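Local coordinates for plasmin and fibronectin-binding protein A (Streptococcus pneumoniae, PDB 4MR0), which acts as a surface adhesin and invasin that binds human fibronectin, plasmin, plasminogen and serum albumin, at residues K302-I307 and G343-A348; K262-G267 and L286-P291; S334-S339 and N369-M374. One frame throughout, in Å; residues are numbered along the deposited sequence.

Contact 1 of 3, residues K302-I307 and G343-A348. With MN (manganese (II) ion), chain G.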
ATOM      1  N   LYS A 302       1.459   5.769   7.191  1.00 25.56           N
ATOM      2  CA  LYS A 302       1.092   6.580   6.037  1.00 24.65           C
ATOM      3  C   LYS A 302       1.332   5.920   4.681  1.00 22.43           C
ATOM      4  O   LYS A 302       2.303   6.236   3.992  1.00 21.80           O
ATOM      5  CB  LYS A 302       1.823   7.925   6.094  1.00 25.39           C
ATOM      6  CG  LYS A 302       1.346   8.832   7.219  1.00 27.63           C
ATOM      7  CD  LYS A 302      -0.174   8.965   7.202  1.00 30.02           C
ATOM      8  CE  LYS A 302      -0.660  10.024   8.179  1.00 34.23           C
ATOM      9  NZ  LYS A 302      -0.146   9.781   9.559  1.00 35.77           N
ATOM     10  N   GLU A 303       0.432   5.015   4.304  1.00 19.22           N
ATOM     11  CA  GLU A 303       0.522   4.313   3.027  1.00 18.31           C
ATOM     12  C   GLU A 303       0.070   5.253   1.911  1.00 17.30           C
ATOM     13  O   GLU A 303      -0.894   5.998   2.086  1.00 17.82           O
ATOM     14  CB  GLU A 303      -0.383   3.072   3.038  1.00 16.71           C
ATOM     15  CG  GLU A 303      -0.127   2.091   4.183  1.00 18.03           C
ATOM     16  CD  GLU A 303      -0.966   2.377   5.421  1.00 19.83           C
ATOM     17  OE1 GLU A 303      -1.661   3.419   5.463  1.00 21.02           O
ATOM     18  OE2 GLU A 303      -0.929   1.553   6.358  1.00 20.53           O
ATOM     19  N   SER A 304       0.753   5.228   0.769  1.00 17.57           N
ATOM     20  CA  SER A 304       0.362   6.092  -0.347  1.00 15.89           C
ATOM     21  C   SER A 304      -1.006   5.685  -0.895  1.00 14.65           C
ATOM     22  O   SER A 304      -1.781   6.525  -1.371  1.00 12.94           O
ATOM     23  CB  SER A 304       1.426   6.049  -1.436  1.00 19.24           C
ATOM     24  OG  SER A 304       2.625   6.620  -0.932  1.00 22.89           O
ATOM     25  N   ILE A 305      -1.293   4.389  -0.843  1.00 13.62           N
ATOM     26  CA  ILE A 305      -2.595   3.881  -1.247  1.00 12.54           C
ATOM     27  C   ILE A 305      -3.055   2.985  -0.109  1.00 12.64           C
ATOM     28  O   ILE A 305      -2.536   1.883   0.082  1.00 14.44           O
ATOM     29  CB  ILE A 305      -2.548   3.046  -2.540  1.00 14.00           C
ATOM     30  CG1 ILE A 305      -2.096   3.917  -3.717  1.00 13.85           C
ATOM     31  CG2 ILE A 305      -3.941   2.483  -2.829  1.00 11.26           C
ATOM     32  CD1 ILE A 305      -1.988   3.155  -5.037  1.00 15.92           C
ATOM     33  N   GLN A 306      -4.013   3.474   0.662  1.00 12.55           N
ATOM     34  CA  GLN A 306      -4.545   2.715   1.779  1.00 12.87           C
ATOM     35  C   GLN A 306      -5.867   2.090   1.352  1.00 14.39           C
ATOM     36  O   GLN A 306      -6.708   2.746   0.738  1.00 16.82           O
ATOM     37  CB  GLN A 306      -4.756   3.642   2.986  1.00 14.80           C
ATOM     38  CG  GLN A 306      -5.349   2.959   4.214  1.00 15.89           C
ATOM     39  CD  GLN A 306      -5.528   3.922   5.372  1.00 18.81           C
ATOM     40  OE1 GLN A 306      -5.917   5.072   5.178  1.00 15.13           O
ATOM     41  NE2 GLN A 306      -5.251   3.452   6.584  1.00 18.11           N
ATOM     42  N   ILE A 307      -6.029   0.812   1.668  1.00 14.21           N
ATOM     43  CA  ILE A 307      -7.239   0.068   1.349  1.00 13.17           C
ATOM     44  C   ILE A 307      -7.725  -0.365   2.723  1.00 14.72           C
ATOM     45  O   ILE A 307      -7.079  -1.165   3.401  1.00 13.75           O
ATOM     46  CB  ILE A 307      -6.909  -1.152   0.474  1.00 15.35           C
ATOM     47  CG1 ILE A 307      -6.220  -0.682  -0.811  1.00 14.12           C
ATOM     48  CG2 ILE A 307      -8.185  -1.934   0.156  1.00 14.70           C
ATOM     49  CD1 ILE A 307      -5.587  -1.815  -1.615  1.00 16.80           C
ATOM     50  N   GLY A 343      11.264  12.837  -0.774  1.00 22.63           N
ATOM     51  CA  GLY A 343      11.799  11.487  -0.820  1.00 21.84           C
ATOM     52  C   GLY A 343      10.867  10.338  -1.164  1.00 21.10           C
ATOM     53  O   GLY A 343       9.698  10.523  -1.500  1.00 20.72           O
ATOM     54  N   GLU A 344      11.409   9.130  -1.061  1.00 20.79           N
ATOM     55  CA  GLU A 344      10.668   7.918  -1.372  1.00 20.83           C
ATOM     56  C   GLU A 344       9.480   7.699  -0.434  1.00 19.79           C
ATOM     57  O   GLU A 344       9.517   8.085   0.732  1.00 19.79           O
ATOM     58  CB  GLU A 344      11.604   6.702  -1.312  1.00 21.30           C
ATOM     59  CG  GLU A 344      12.822   6.784  -2.230  1.00 22.50           C
ATOM     60  CD  GLU A 344      13.998   7.551  -1.620  1.00 24.26           C
ATOM     61  OE1 GLU A 344      13.866   8.081  -0.495  1.00 23.77           O
ATOM     62  OE2 GLU A 344      15.062   7.616  -2.273  1.00 25.50           O
ATOM     63  N   LEU A 345       8.425   7.082  -0.958  1.00 21.30           N
ATOM     64  CA  LEU A 345       7.233   6.792  -0.167  1.00 19.33           C
ATOM     65  C   LEU A 345       7.651   5.848   0.959  1.00 19.67           C
ATOM     66  O   LEU A 345       8.630   5.111   0.822  1.00 20.78           O
ATOM     67  CB  LEU A 345       6.176   6.106  -1.036  1.00 18.48           C
ATOM     68  CG  LEU A 345       5.941   6.662  -2.447  1.00 17.98           C
ATOM     69  CD1 LEU A 345       4.870   5.824  -3.139  1.00 19.23           C
ATOM     70  CD2 LEU A 345       5.519   8.126  -2.384  1.00 18.75           C
ATOM     71  N   VAL A 346       6.924   5.877   2.072  1.00 17.19           N
ATOM     72  CA  VAL A 346       7.236   5.007   3.200  1.00 17.34           C
ATOM     73  C   VAL A 346       6.679   3.605   2.919  1.00 17.27           C
ATOM     74  O   VAL A 346       7.408   2.610   2.946  1.00 17.64           O
ATOM     75  CB  VAL A 346       6.626   5.562   4.509  1.00 17.64           C
ATOM     76  CG1 VAL A 346       6.902   4.612   5.669  1.00 17.36           C
ATOM     77  CG2 VAL A 346       7.222   6.938   4.803  1.00 18.19           C
ATOM     78  N   THR A 347       5.381   3.546   2.637  1.00 17.45           N
ATOM     79  CA  THR A 347       4.693   2.295   2.333  1.00 17.21           C
ATOM     80  C   THR A 347       3.811   2.591   1.132  1.00 16.12           C
ATOM     81  O   THR A 347       2.975   3.489   1.182  1.00 16.18           O
ATOM     82  CB  THR A 347       3.810   1.842   3.514  1.00 17.20           C
ATOM     83  OG1 THR A 347       4.645   1.490   4.621  1.00 22.36           O
ATOM     84  CG2 THR A 347       2.962   0.636   3.130  1.00 18.44           C
ATOM     85  N   ALA A 348       3.994   1.851   0.045  1.00 14.88           N
ATOM     86  CA  ALA A 348       3.195   2.111  -1.147  1.00 14.84           C
ATOM     87  C   ALA A 348       1.722   1.732  -1.015  1.00 14.42           C
ATOM     88  O   ALA A 348       0.839   2.538  -1.324  1.00 15.06           O
ATOM     89  CB  ALA A 348       3.806   1.398  -2.361  1.00 14.13           C
TER
HETATM   90 MN    MN G 705      -7.751   5.981   6.086  1.00 23.86          MN

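Contact 2 of 3, residues K262-G267 and L286-P291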
ATOM      1  N   LYS A 262       2.028  13.676  -7.107  1.00 18.31           N
ATOM      2  CA  LYS A 262       3.259  14.235  -6.571  1.00 18.86           C
ATOM      3  C   LYS A 262       3.216  14.856  -5.185  1.00 17.50           C
ATOM      4  O   LYS A 262       2.261  15.540  -4.811  1.00 17.28           O
ATOM      5  CB  LYS A 262       3.799  15.317  -7.509  1.00 22.26           C
ATOM      6  CG  LYS A 262       4.123  14.883  -8.920  1.00 26.98           C
ATOM      7  CD  LYS A 262       4.709  16.066  -9.686  1.00 30.70           C
ATOM      8  CE  LYS A 262       5.055  15.699 -11.123  1.00 33.83           C
ATOM      9  NZ  LYS A 262       5.689  16.852 -11.827  1.00 36.07           N
ATOM     10  N   ASP A 263       4.293  14.619  -4.449  1.00 17.88           N
ATOM     11  CA  ASP A 263       4.526  15.207  -3.138  1.00 17.94           C
ATOM     12  C   ASP A 263       3.423  15.259  -2.096  1.00 19.05           C
ATOM     13  O   ASP A 263       2.910  16.328  -1.759  1.00 17.75           O
ATOM     14  CB  ASP A 263       5.079  16.618  -3.353  1.00 19.32           C
ATOM     15  CG  ASP A 263       6.219  16.636  -4.351  1.00 21.09           C
ATOM     16  OD1 ASP A 263       7.179  15.863  -4.151  1.00 23.73           O
ATOM     17  OD2 ASP A 263       6.155  17.407  -5.335  1.00 21.25           O
ATOM     18  N   SER A 264       3.083  14.096  -1.564  1.00 18.85           N
ATOM     19  CA  SER A 264       2.081  14.003  -0.521  1.00 19.21           C
ATOM     20  C   SER A 264       2.748  14.510   0.758  1.00 17.97           C
ATOM     21  O   SER A 264       3.908  14.198   1.014  1.00 17.56           O
ATOM     22  CB  SER A 264       1.673  12.538  -0.347  1.00 19.05           C
ATOM     23  OG  SER A 264       0.913  12.361   0.831  1.00 24.24           O
ATOM     24  N   TYR A 265       2.040  15.310   1.549  1.00 17.74           N
ATOM     25  CA  TYR A 265       2.610  15.784   2.812  1.00 18.06           C
ATOM     26  C   TYR A 265       2.232  14.744   3.856  1.00 19.36           C
ATOM     27  O   TYR A 265       1.097  14.739   4.348  1.00 19.23           O
ATOM     28  CB  TYR A 265       2.032  17.145   3.211  1.00 19.82           C
ATOM     29  CG  TYR A 265       2.550  17.651   4.549  1.00 21.14           C
ATOM     30  CD1 TYR A 265       3.919  17.831   4.763  1.00 21.99           C
ATOM     31  CD2 TYR A 265       1.674  17.955   5.594  1.00 20.63           C
ATOM     32  CE1 TYR A 265       4.405  18.302   5.982  1.00 23.27           C
ATOM     33  CE2 TYR A 265       2.150  18.430   6.818  1.00 22.34           C
ATOM     34  CZ  TYR A 265       3.517  18.599   7.002  1.00 23.41           C
ATOM     35  OH  TYR A 265       4.003  19.063   8.203  1.00 26.05           O
ATOM     36  N   GLN A 266       3.187  13.871   4.181  1.00 18.97           N
ATOM     37  CA  GLN A 266       2.996  12.788   5.143  1.00 20.46           C
ATOM     38  C   GLN A 266       1.563  12.268   5.143  1.00 20.80           C
ATOM     39  O   GLN A 266       0.917  12.194   6.187  1.00 20.22           O
ATOM     40  CB  GLN A 266       3.396  13.242   6.555  1.00 23.83           C
ATOM     41  CG  GLN A 266       2.625  14.434   7.112  1.00 23.16           C
ATOM     42  CD  GLN A 266       3.130  14.854   8.482  1.00 25.47           C
ATOM     43  OE1 GLN A 266       2.593  15.768   9.108  1.00 24.72           O
ATOM     44  NE2 GLN A 266       4.168  14.183   8.955  1.00 25.55           N
ATOM     45  N   GLY A 267       1.067  11.897   3.967  1.00 19.59           N
ATOM     46  CA  GLY A 267      -0.298  11.415   3.891  1.00 20.24           C
ATOM     47  C   GLY A 267      -0.549  10.304   2.891  1.00 20.46           C
ATOM     48  O   GLY A 267       0.381   9.714   2.335  1.00 21.37           O
ATOM     49  N   LEU A 286       4.869   9.730  -6.977  1.00 14.30           N
ATOM     50  CA  LEU A 286       6.174  10.322  -6.765  1.00 16.77           C
ATOM     51  C   LEU A 286       6.351  11.252  -5.571  1.00 16.90           C
ATOM     52  O   LEU A 286       5.855  12.382  -5.568  1.00 18.29           O
ATOM     53  CB  LEU A 286       6.581  11.074  -8.036  1.00 17.82           C
ATOM     54  CG  LEU A 286       6.363  10.331  -9.361  1.00 19.67           C
ATOM     55  CD1 LEU A 286       6.762  11.236 -10.517  1.00 21.22           C
ATOM     56  CD2 LEU A 286       7.179   9.035  -9.375  1.00 21.15           C
ATOM     57  N   GLY A 287       7.070  10.766  -4.564  1.00 18.02           N
ATOM     58  CA  GLY A 287       7.378  11.578  -3.402  1.00 17.72           C
ATOM     59  C   GLY A 287       6.384  11.753  -2.276  1.00 18.65           C
ATOM     60  O   GLY A 287       5.184  11.977  -2.479  1.00 17.65           O
ATOM     61  N   GLN A 288       6.917  11.643  -1.066  1.00 18.53           N
ATOM     62  CA  GLN A 288       6.147  11.822   0.151  1.00 21.07           C
ATOM     63  C   GLN A 288       7.036  12.626   1.091  1.00 21.43           C
ATOM     64  O   GLN A 288       8.143  12.197   1.439  1.00 20.20           O
ATOM     65  CB  GLN A 288       5.797  10.478   0.773  1.00 22.59           C
ATOM     66  CG  GLN A 288       5.026  10.597   2.069  1.00 26.37           C
ATOM     67  CD  GLN A 288       4.478   9.268   2.533  1.00 30.92           C
ATOM     68  OE1 GLN A 288       5.220   8.292   2.680  1.00 31.86           O
ATOM     69  NE2 GLN A 288       3.170   9.220   2.768  1.00 30.09           N
ATOM     70  N   ALA A 289       6.558  13.799   1.484  1.00 21.65           N
ATOM     71  CA  ALA A 289       7.322  14.667   2.368  1.00 22.78           C
ATOM     72  C   ALA A 289       7.144  14.255   3.822  1.00 24.51           C
ATOM     73  O   ALA A 289       6.022  14.048   4.286  1.00 25.90           O
ATOM     74  CB  ALA A 289       6.894  16.114   2.166  1.00 22.10           C
ATOM     75  N   LEU A 290       8.263  14.133   4.533  1.00 25.99           N
ATOM     76  CA  LEU A 290       8.255  13.740   5.936  1.00 27.96           C
ATOM     77  C   LEU A 290       8.992  14.797   6.765  1.00 32.19           C
ATOM     78  O   LEU A 290      10.212  14.931   6.673  1.00 31.66           O
ATOM     79  CB  LEU A 290       8.932  12.375   6.094  1.00 25.94           C
ATOM     80  CG  LEU A 290       8.399  11.233   5.215  1.00 24.25           C
ATOM     81  CD1 LEU A 290       9.242   9.986   5.428  1.00 21.59           C
ATOM     82  CD2 LEU A 290       6.935  10.953   5.542  1.00 23.64           C
ATOM     83  N   PRO A 291       8.254  15.565   7.584  1.00 35.27           N
ATOM     84  CA  PRO A 291       8.827  16.619   8.432  1.00 38.30           C
ATOM     85  C   PRO A 291       9.681  16.138   9.610  1.00 41.48           C
ATOM     86  O   PRO A 291       9.486  15.037  10.126  1.00 39.67           O
ATOM     87  CB  PRO A 291       7.592  17.392   8.888  1.00 37.29           C
ATOM     88  CG  PRO A 291       6.552  16.320   8.975  1.00 37.92           C
ATOM     89  CD  PRO A 291       6.785  15.534   7.707  1.00 35.42           C
TER

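Contact 3 of 3, residues S334-S339 and N369-M374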
ATOM      1  N   SER A 334       1.603   0.235 -11.947  1.00 15.60           N
ATOM      2  CA  SER A 334       1.948   1.563 -11.478  1.00 15.91           C
ATOM      3  C   SER A 334       3.332   1.644 -10.869  1.00 16.92           C
ATOM      4  O   SER A 334       3.900   0.643 -10.441  1.00 18.45           O
ATOM      5  CB  SER A 334       0.891   2.045 -10.481  1.00 14.28           C
ATOM      6  OG  SER A 334      -0.373   2.129 -11.118  1.00 13.07           O
ATOM      7  N   TYR A 335       3.869   2.856 -10.834  1.00 18.29           N
ATOM      8  CA  TYR A 335       5.199   3.090 -10.302  1.00 17.92           C
ATOM      9  C   TYR A 335       5.164   3.895  -9.007  1.00 16.79           C
ATOM     10  O   TYR A 335       4.400   4.852  -8.873  1.00 17.09           O
ATOM     11  CB  TYR A 335       6.043   3.803 -11.369  1.00 19.63           C
ATOM     12  CG  TYR A 335       7.398   4.261 -10.895  1.00 21.87           C
ATOM     13  CD1 TYR A 335       7.536   5.430 -10.147  1.00 21.84           C
ATOM     14  CD2 TYR A 335       8.546   3.522 -11.188  1.00 23.27           C
ATOM     15  CE1 TYR A 335       8.779   5.853  -9.699  1.00 23.94           C
ATOM     16  CE2 TYR A 335       9.800   3.937 -10.743  1.00 22.87           C
ATOM     17  CZ  TYR A 335       9.907   5.103  -9.998  1.00 23.89           C
ATOM     18  OH  TYR A 335      11.133   5.514  -9.532  1.00 23.29           O
ATOM     19  N   PHE A 336       5.999   3.493  -8.054  1.00 14.96           N
ATOM     20  CA  PHE A 336       6.076   4.165  -6.767  1.00 16.46           C
ATOM     21  C   PHE A 336       7.522   4.522  -6.453  1.00 16.77           C
ATOM     22  O   PHE A 336       8.395   3.649  -6.438  1.00 16.99           O
ATOM     23  CB  PHE A 336       5.508   3.260  -5.670  1.00 13.56           C
ATOM     24  CG  PHE A 336       4.091   2.827  -5.921  1.00 13.94           C
ATOM     25  CD1 PHE A 336       3.800   1.874  -6.900  1.00 13.30           C
ATOM     26  CD2 PHE A 336       3.041   3.383  -5.193  1.00 12.77           C
ATOM     27  CE1 PHE A 336       2.485   1.485  -7.146  1.00 14.99           C
ATOM     28  CE2 PHE A 336       1.718   2.999  -5.434  1.00 13.16           C
ATOM     29  CZ  PHE A 336       1.441   2.050  -6.411  1.00 12.73           C
ATOM     30  N   GLY A 337       7.770   5.807  -6.206  1.00 18.05           N
ATOM     31  CA  GLY A 337       9.119   6.253  -5.906  1.00 19.06           C
ATOM     32  C   GLY A 337       9.165   7.639  -5.292  1.00 20.29           C
ATOM     33  O   GLY A 337       8.280   8.031  -4.526  1.00 21.79           O
ATOM     34  N   LYS A 338      10.203   8.394  -5.627  1.00 21.80           N
ATOM     35  CA  LYS A 338      10.346   9.744  -5.097  1.00 22.46           C
ATOM     36  C   LYS A 338      10.168  10.767  -6.211  1.00 22.29           C
ATOM     37  O   LYS A 338      10.023  10.405  -7.378  1.00 22.46           O
ATOM     38  CB  LYS A 338      11.727   9.910  -4.458  1.00 22.83           C
ATOM     39  CG  LYS A 338      12.883   9.940  -5.460  1.00 24.10           C
ATOM     40  CD  LYS A 338      14.202  10.213  -4.754  1.00 25.96           C
ATOM     41  CE  LYS A 338      15.331  10.494  -5.746  1.00 27.49           C
ATOM     42  NZ  LYS A 338      15.658   9.319  -6.594  1.00 29.33           N
ATOM     43  N   SER A 339      10.167  12.046  -5.842  1.00 21.94           N
ATOM     44  CA  SER A 339      10.042  13.127  -6.811  1.00 24.64           C
ATOM     45  C   SER A 339      11.281  13.990  -6.632  1.00 26.20           C
ATOM     46  O   SER A 339      12.143  13.678  -5.809  1.00 26.25           O
ATOM     47  CB  SER A 339       8.811  13.982  -6.521  1.00 23.38           C
ATOM     48  OG  SER A 339       9.029  14.781  -5.366  1.00 22.08           O
ATOM     49  N   ASN A 369       3.429  -3.957 -10.459  1.00 16.94           N
ATOM     50  CA  ASN A 369       3.808  -2.592 -10.081  1.00 17.28           C
ATOM     51  C   ASN A 369       5.310  -2.546  -9.832  1.00 18.31           C
ATOM     52  O   ASN A 369       5.945  -3.585  -9.635  1.00 19.28           O
ATOM     53  CB  ASN A 369       3.111  -2.151  -8.788  1.00 16.63           C
ATOM     54  CG  ASN A 369       1.605  -2.200  -8.889  1.00 15.21           C
ATOM     55  OD1 ASN A 369       0.954  -3.109  -8.351  1.00 16.07           O
ATOM     56  ND2 ASN A 369       1.037  -1.229  -9.586  1.00 12.60           N
ATOM     57  N   HIS A 370       5.874  -1.340  -9.832  1.00 17.18           N
ATOM     58  CA  HIS A 370       7.297  -1.161  -9.555  1.00 17.30           C
ATOM     59  C   HIS A 370       7.420  -0.324  -8.277  1.00 17.84           C
ATOM     60  O   HIS A 370       7.099   0.863  -8.269  1.00 17.87           O
ATOM     61  CB  HIS A 370       7.995  -0.436 -10.714  1.00 17.85           C
ATOM     62  CG  HIS A 370       9.472  -0.270 -10.521  1.00 21.48           C
ATOM     63  ND1 HIS A 370      10.283   0.328 -11.462  1.00 22.18           N
ATOM     64  CD2 HIS A 370      10.286  -0.629  -9.498  1.00 20.64           C
ATOM     65  CE1 HIS A 370      11.532   0.329 -11.029  1.00 21.36           C
ATOM     66  NE2 HIS A 370      11.561  -0.245  -9.840  1.00 21.53           N
ATOM     67  N   PHE A 371       7.866  -0.952  -7.196  1.00 16.51           N
ATOM     68  CA  PHE A 371       8.032  -0.265  -5.918  1.00 16.35           C
ATOM     69  C   PHE A 371       9.514   0.088  -5.840  1.00 18.07           C
ATOM     70  O   PHE A 371      10.339  -0.719  -5.406  1.00 17.02           O
ATOM     71  CB  PHE A 371       7.630  -1.197  -4.786  1.00 16.50           C
ATOM     72  CG  PHE A 371       6.201  -1.659  -4.866  1.00 17.13           C
ATOM     73  CD1 PHE A 371       5.154  -0.762  -4.665  1.00 16.52           C
ATOM     74  CD2 PHE A 371       5.901  -2.985  -5.151  1.00 16.05           C
ATOM     75  CE1 PHE A 371       3.818  -1.186  -4.749  1.00 16.50           C
ATOM     76  CE2 PHE A 371       4.571  -3.420  -5.237  1.00 18.04           C
ATOM     77  CZ  PHE A 371       3.531  -2.519  -5.036  1.00 15.51           C
ATOM     78  N   ASP A 372       9.825   1.311  -6.259  1.00 18.38           N
ATOM     79  CA  ASP A 372      11.195   1.797  -6.347  1.00 19.38           C
ATOM     80  C   ASP A 372      11.822   2.434  -5.110  1.00 19.75           C
ATOM     81  O   ASP A 372      11.772   3.654  -4.924  1.00 18.71           O
ATOM     82  CB  ASP A 372      11.282   2.774  -7.519  1.00 20.52           C
ATOM     83  CG  ASP A 372      12.690   2.914  -8.067  1.00 23.36           C
ATOM     84  OD1 ASP A 372      13.629   2.350  -7.473  1.00 24.97           O
ATOM     85  OD2 ASP A 372      12.850   3.597  -9.099  1.00 21.98           O
ATOM     86  N   ASN A 373      12.427   1.594  -4.277  1.00 20.40           N
ATOM     87  CA  ASN A 373      13.121   2.042  -3.072  1.00 22.11           C
ATOM     88  C   ASN A 373      12.238   2.650  -1.978  1.00 22.18           C
ATOM     89  O   ASN A 373      12.513   3.755  -1.504  1.00 23.80           O
ATOM     90  CB  ASN A 373      14.232   3.036  -3.474  1.00 22.09           C
ATOM     91  CG  ASN A 373      15.317   3.175  -2.418  1.00 23.36           C
ATOM     92  OD1 ASN A 373      15.783   2.182  -1.849  1.00 22.30           O
ATOM     93  ND2 ASN A 373      15.741   4.413  -2.162  1.00 23.10           N
ATOM     94  N   MET A 374      11.188   1.936  -1.573  1.00 20.58           N
ATOM     95  CA  MET A 374      10.307   2.421  -0.507  1.00 20.71           C
ATOM     96  C   MET A 374      11.103   2.406   0.796  1.00 20.61           C
ATOM     97  O   MET A 374      12.017   1.598   0.958  1.00 21.96           O
ATOM     98  CB  MET A 374       9.076   1.521  -0.364  1.00 20.42           C
ATOM     99  CG  MET A 374       7.807   2.034  -1.072  1.00 19.02           C
ATOM    100  SD  MET A 374       7.828   2.201  -2.863  1.00 16.89           S
ATOM    101  CE  MET A 374       8.700   3.807  -3.052  1.00 20.37           C
TER
HETATM  102  O   HOH W   1      15.458   6.496  -4.699  1.00 26.70           O

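Contact 1 of 3, residues K302-I307 and G343-A348
Ser304 and Ile305 meet Thr347 and Ala348 where two successive coils of the right-handed parallel beta-helix, the pectate lyase-like fold of this part of the adhesin, turn a corner side by side. Two backbone bonds join the turns. Ser304 N donates to Thr347 O at 2.9 Å, nearly along the C=O axis, and Ile305 N donates to Ala348 O at 2.9 Å from a donor tilted out of the carbonyl plane. Thr347 O is also approached by the CA of Glu303, 3.2 Å away, whereas Thr347 N, buried here, finds no partner in the model.

The side chains fit around this pair of bonds. Serine suits the corner because it is small: its OG lies against the isobutyl end of Leu345, 3.2 Å from CD1. Glu303 and Thr347 extend alongside each other in the same direction, with Glu303 CG 3.6 Å from the methyl CG2 of Thr347. Here the glutamate offers its aliphatic part; its chain then bends at chi2 (91°), and carboxylate atom OE2 is satisfied by His352 ND1.

The second shell divides by polarity. The apolar side chains of Ile305, Leu345 and Ala348 all pack on Phe336 within the coil, and Phe285 adds to the bed under the first two. Glu303 O receives a hydrogen bond from His268 ND1. Just past the corner, Gln306 suits a metal site, since a neutral amide oxygen can coordinate at the end of a long chain. With CG anti to the backbone N (chi1 178°) and the chain extended beyond it, the amide meets a manganese ion also held by Gln271, Glu308 and the carbonyl of Gly314; Gln306 OE1 lies 2.2 Å from the metal.

Contact 2 of 3, residues K262-G267 and L286-P291
Strands 262-265 and 286-289 run parallel, 23° apart, pairing Lys262 with Leu286 and Ser264 with Gln288 through a ladder that is irregular at Asp263 and Gly287, both with positive phi. There consecutive amides, Asp263 N and Ser264 N, donate to consecutive carbonyls, Leu286 O and Gly287 O; the alternating pattern returns with Ala289 N to Ser264 O, 2.7 Å, and Gln266 N to Ala289 O, 2.8 Å. Glycine suits position 287: at these backbone angles a beta carbon would be jammed against the carbonyl oxygen of Leu286, and it would collide with Asp263 OD1, held by the hydroxyls of Ser339 and Ser342.

Past the strands, Gln266 and Pro291 cross at about a right angle, with Gln266 NE2 3.2 Å from Pro291 CD. The glutamine CG sits between its backbone N and carbonyl carbon (chi1 60°), over the centre of the Tyr265 ring and 3.9 Å above its plane. Tyr265 crosses Pro291 with CE1 and OH, while Ala289 CB lies at the ring edge. On the other face a single side-chain amide is shared: Gln288 NE2 bonds Gly267 O weakly at 2.9 Å and OE1 accepts from Val346 N, tying the pair to the following coil.

Contact 3 of 3, residues S334-S339 and N369-M374
Tyr335 and Phe336 lie against His370, Phe371 and Asp372 on adjacent parallel strands of the beta-helix, at the same place in consecutive coils, PbH1 repeats 2 and 3. Three backbone bonds satisfy the facing amides: His370 N gives to Ser334 O at 2.9 Å, Phe336 N to His370 O, and Asp372 N to Phe336 O at 2.7 Å. The alternate residues turn their backbone to strand 278-289, Tyr335 bonding Ser283 and Phe285, and Gly337 bonding Phe285 and Gly287.

On the partly exposed face the polar ends are matched. Tyr335 OH donates to Asp372 OD2 at 2.6 Å, reaching the anti side of that oxygen 25° out of the carboxylate plane; phenol and carboxylate planes are almost perpendicular. A negative acceptor should strengthen so short a bond. Tyrosine CG is anti to the backbone N (chi1 173°), and its ring turns an edge to the face of His370, centroids 5.2 Å apart, in a T-shaped pair. His370 NE2 has its own partner, Asp395 OD2. Gly337 suits its place because a beta carbon would run into Tyr335 OH. Farther on, one water accepts from Asn373 ND2 and, weakly, from Lys338 NZ.

On the other face the centre is apolar. Phe336 and Phe371 lie side by side, with Phe371 CE1 3.7 Å above the Phe336 ring and displaced toward its rim. Met374, bent at chi2 and chi3, brings SD to 3.8 Å from Phe336 CB and CE close to the Phe336 carbonyl, a use for its flexible, apolar chain.

Strand 329-337 is flanked on its far side by 278-289, whose Phe285 stacks on Phe336 and whose Ser283 N bonds Ser334 OG; beyond 364-372 the succession passes to strand 387-396, where Asn392 packs on Phe371.

All three contacts join neighbouring coils of one beta-helix. Contacts 2 and 3 are strand pairs on the same face, since strands 278-289 and 329-337 are neighbours; contact 1 is a corner, nearest the centre of the chain. It is almost wholly buried, whereas contacts 2 and 3 mix buried residues with partly exposed ones. Their chemistry follows: contact 1 relies on two backbone bonds beside a metal ligand, contact 2 on an irregular backbone ladder with one bridging glutamine amide, contact 3 on aromatic rings and a phenol-carboxylate bond. Gly343 O of contact 1 probably accepts from Gln288 N of contact 2, while Leu345 CG packs on Gly337 O and Ala348 CB on Phe371 of contact 3.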